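Local coordinates for chitinase (Thermococcus kodakarensis KOD1, PDB 5DHD), which hydrolyses the beta-1,4 linkages of chitin, the present fragment being a chitin-binding domain that probably holds the enzyme on its insoluble substrate, at residues Y21-N26 / F75-T80. Numbering follows the deposited sequence.
With PE3 (3,6,9,12,15,18,21,24,27,30,33,36,39-tridecaoxahentetracontane-1,41-diol), chain D; PE3 (3,6,9,12,15,18,21,24,27,30,33,36,39-tridecaoxahentetracontane-1,41-diol), chain G.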
loop_
_atom_site.group_PDB
_atom_site.type_symbol
_atom_site.label_atom_id
_atom_site.label_comp_id
_atom_site.label_asym_id
_atom_site.label_seq_id
_atom_site.Cartn_x
_atom_site.Cartn_y
_atom_site.Cartn_z
ATOM N N TYR A 21 5.645 4.690 5.003
ATOM C CA TYR A 21 4.804 4.962 3.850
ATOM C C TYR A 21 3.378 5.088 4.349
ATOM O O TYR A 21 2.789 4.125 4.857
ATOM C CB TYR A 21 4.908 3.828 2.816
ATOM C CG TYR A 21 6.282 3.735 2.200
ATOM C CD1 TYR A 21 7.316 3.093 2.867
ATOM C CD2 TYR A 21 6.561 4.356 0.974
ATOM C CE1 TYR A 21 8.606 3.071 2.340
ATOM C CE2 TYR A 21 7.846 4.340 0.438
ATOM C CZ TYR A 21 8.862 3.693 1.132
ATOM O OH TYR A 21 10.143 3.653 0.613
ATOM N N ASP A 22 2.841 6.296 4.238
ATOM C CA ASP A 22 1.479 6.566 4.661
ATOM C C ASP A 22 0.673 6.634 3.384
ATOM O O ASP A 22 0.910 7.480 2.524
ATOM C CB ASP A 22 1.417 7.879 5.436
ATOM C CG ASP A 22 2.173 7.790 6.744
ATOM O OD1 ASP A 22 1.774 6.967 7.579
ATOM O OD2 ASP A 22 3.148 8.527 6.932
ATOM N N VAL A 23 -0.273 5.715 3.263
ATOM C CA VAL A 23 -1.073 5.590 2.058
ATOM C C VAL A 23 -2.533 5.958 2.234
ATOM O O VAL A 23 -3.176 5.529 3.191
ATOM C CB VAL A 23 -1.001 4.119 1.570
ATOM C CG1 VAL A 23 -1.845 3.936 0.297
ATOM C CG2 VAL A 23 0.443 3.708 1.334
ATOM N N THR A 24 -3.055 6.760 1.312
ATOM C CA THR A 24 -4.468 7.107 1.344
ATOM C C THR A 24 -5.068 6.686 0.024
ATOM O O THR A 24 -4.535 6.994 -1.049
ATOM C CB THR A 24 -4.685 8.627 1.496
ATOM O OG1 THR A 24 -4.236 9.029 2.792
ATOM C CG2 THR A 24 -6.166 8.987 1.369
ATOM N N LEU A 25 -6.166 5.951 0.120
ATOM C CA LEU A 25 -6.875 5.482 -1.052
ATOM C C LEU A 25 -8.172 6.262 -1.192
ATOM O O LEU A 25 -8.965 6.346 -0.260
ATOM C CB LEU A 25 -7.196 3.985 -0.950
ATOM C CG LEU A 25 -6.032 3.058 -0.600
ATOM C CD1 LEU A 25 -6.549 1.611 -0.526
ATOM C CD2 LEU A 25 -4.898 3.169 -1.648
ATOM N N ASN A 26 -8.361 6.840 -2.367
ATOM C CA ASN A 26 -9.547 7.614 -2.670
ATOM C C ASN A 26 -10.323 6.756 -3.670
ATOM O O ASN A 26 -10.117 6.872 -4.862
ATOM C CB ASN A 26 -9.096 8.943 -3.279
ATOM C CG ASN A 26 -10.227 9.710 -3.901
ATOM O OD1 ASN A 26 -11.327 9.742 -3.369
ATOM N ND2 ASN A 26 -9.952 10.355 -5.033
ATOM N N PHE A 75 -3.929 3.864 5.520
ATOM C CA PHE A 75 -3.162 2.864 6.251
ATOM C C PHE A 75 -1.698 3.197 6.065
ATOM O O PHE A 75 -1.357 4.148 5.361
ATOM C CB PHE A 75 -3.465 1.417 5.777
ATOM C CG PHE A 75 -2.921 1.060 4.413
ATOM C CD1 PHE A 75 -3.604 1.443 3.252
ATOM C CD2 PHE A 75 -1.727 0.338 4.281
ATOM C CE1 PHE A 75 -3.110 1.107 1.998
ATOM C CE2 PHE A 75 -1.239 0.010 3.020
ATOM C CZ PHE A 75 -1.941 0.398 1.880
ATOM N N GLY A 76 -0.819 2.450 6.716
ATOM C CA GLY A 76 0.587 2.750 6.548
ATOM C C GLY A 76 1.468 1.600 6.950
ATOM O O GLY A 76 1.013 0.621 7.551
ATOM N N PHE A 77 2.744 1.717 6.610
ATOM C CA PHE A 77 3.703 0.693 6.967
ATOM C C PHE A 77 5.097 1.290 6.992
ATOM O O PHE A 77 5.334 2.382 6.468
ATOM C CB PHE A 77 3.682 -0.499 5.984
ATOM C CG PHE A 77 3.977 -0.132 4.554
ATOM C CD1 PHE A 77 2.964 0.279 3.699
ATOM C CD2 PHE A 77 5.275 -0.240 4.064
ATOM C CE1 PHE A 77 3.246 0.587 2.353
ATOM C CE2 PHE A 77 5.566 0.056 2.719
ATOM C CZ PHE A 77 4.555 0.470 1.870
ATOM N N ILE A 78 6.010 0.577 7.634
ATOM C CA ILE A 78 7.396 1.003 7.700
ATOM C C ILE A 78 8.220 -0.129 7.118
ATOM O O ILE A 78 8.026 -1.294 7.474
ATOM C CB ILE A 78 7.864 1.275 9.148
ATOM C CG1 ILE A 78 7.099 2.479 9.716
ATOM C CG2 ILE A 78 9.398 1.525 9.161
ATOM C CD1 ILE A 78 7.261 2.674 11.229
ATOM N N ALA A 79 9.113 0.209 6.193
ATOM C CA ALA A 79 9.988 -0.776 5.570
ATOM C C ALA A 79 11.410 -0.469 6.026
ATOM O O ALA A 79 11.762 0.689 6.254
ATOM C CB ALA A 79 9.891 -0.723 4.042
ATOM N N THR A 80 12.229 -1.502 6.168
ATOM C CA THR A 80 13.600 -1.300 6.612
ATOM C C THR A 80 14.438 -0.662 5.516
ATOM O O THR A 80 14.252 -0.939 4.331
ATOM C CB THR A 80 14.239 -2.630 7.029
ATOM O OG1 THR A 80 14.274 -3.524 5.913
ATOM C CG2 THR A 80 13.433 -3.249 8.177
HETATM C C42 PE3 D . -0.472 13.525 3.429
HETATM C C41 PE3 D . 0.357 14.777 3.232
HETATM O O40 PE3 D . 0.934 15.134 4.484
HETATM C C39 PE3 D . 1.705 16.309 4.269
HETATM C C38 PE3 D . 2.369 16.757 5.574
HETATM O O37 PE3 D . 3.245 15.751 6.051
HETATM C C36 PE3 D . 3.851 16.188 7.279
HETATM C C35 PE3 D . 4.810 15.094 7.832
HETATM O O34 PE3 D . 4.062 13.898 8.161
HETATM C C33 PE3 D . 4.961 12.880 8.651
HETATM C C32 PE3 D . 4.171 11.595 8.984
HETATM O O31 PE3 D . 2.749 11.780 8.862
HETATM C C30 PE3 D . 2.124 10.551 9.185
HETATM C C29 PE3 D . 0.606 10.673 9.092
HETATM O O28 PE3 D . 0.220 10.936 7.738
HETATM C C27 PE3 D . -1.209 11.004 7.719
HETATM C C26 PE3 D . -1.710 11.244 6.294
HETATM O O25 PE3 D . -1.176 10.277 5.383
HETATM C C24 PE3 D . -1.763 10.580 4.122
HETATM C C23 PE3 D . -1.289 9.612 3.062
HETATM O O22 PE3 D . -0.955 10.266 1.870
HETATM O O31 PE3 G . -11.778 7.791 -7.328
HETATM C C30 PE3 G . -11.026 8.919 -7.781
HETATM C C29 PE3 G . -9.966 8.457 -8.782
HETATM O O HOH W 1 -0.832 6.066 7.808
#
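Phe75 and Phe77 both set CG between the backbone N and the carbonyl carbon (chi1 72° and 59°), which swings their rings across toward Val23 and Tyr21 on the adjacent antiparallel strand. Over one face of the Phe77 ring, toward the rim, sits Tyr21 CB, 3.5 Å from Phe77 CZ in a CH-pi contact. Beyond it the Tyr21 ring runs nearly parallel to that of Phe77, planes at 15°, but slid so far along that they barely overlap. Two residues on, Val23 makes the same kind of CH-pi contact: its CB lies over a face of the Phe75 ring, and its CG1 comes to 3.5 Å from Phe75 CE1, while Leu25 CD1 meets the edge of the same ring.

Two hydrogen-bonded pairs hold this register. Tyr21 N reaches Phe77 O at 2.8 Å in an almost straight bond, and Phe77 N returns one to Tyr21 O; Val23 N gives to Phe75 O at 2.8 Å and Phe75 N to Val23 O at 3.0 Å. Between them Asp22 faces Gly76 in a non-hydrogen-bonded pair, with Tyr21 O only 3.1 Å from Gly76 CA. On the face that carries Asp22, a water donates to Asp22 OD1 at 2.8 Å and weakly to Phe75 O, and a polyethylene glycol chain lies against Asp22 and Thr24.

The aromatic face looks into the core of a beta-sandwich: Phe77 stacks on Phe62 and touches Val37, while Phe75 meets the same Phe62 and Val35, all from the five-stranded sheet. Strands 19-26 and 72-79 form the middle of the four-stranded sheet, flanked by strands 9-15 and 45-49.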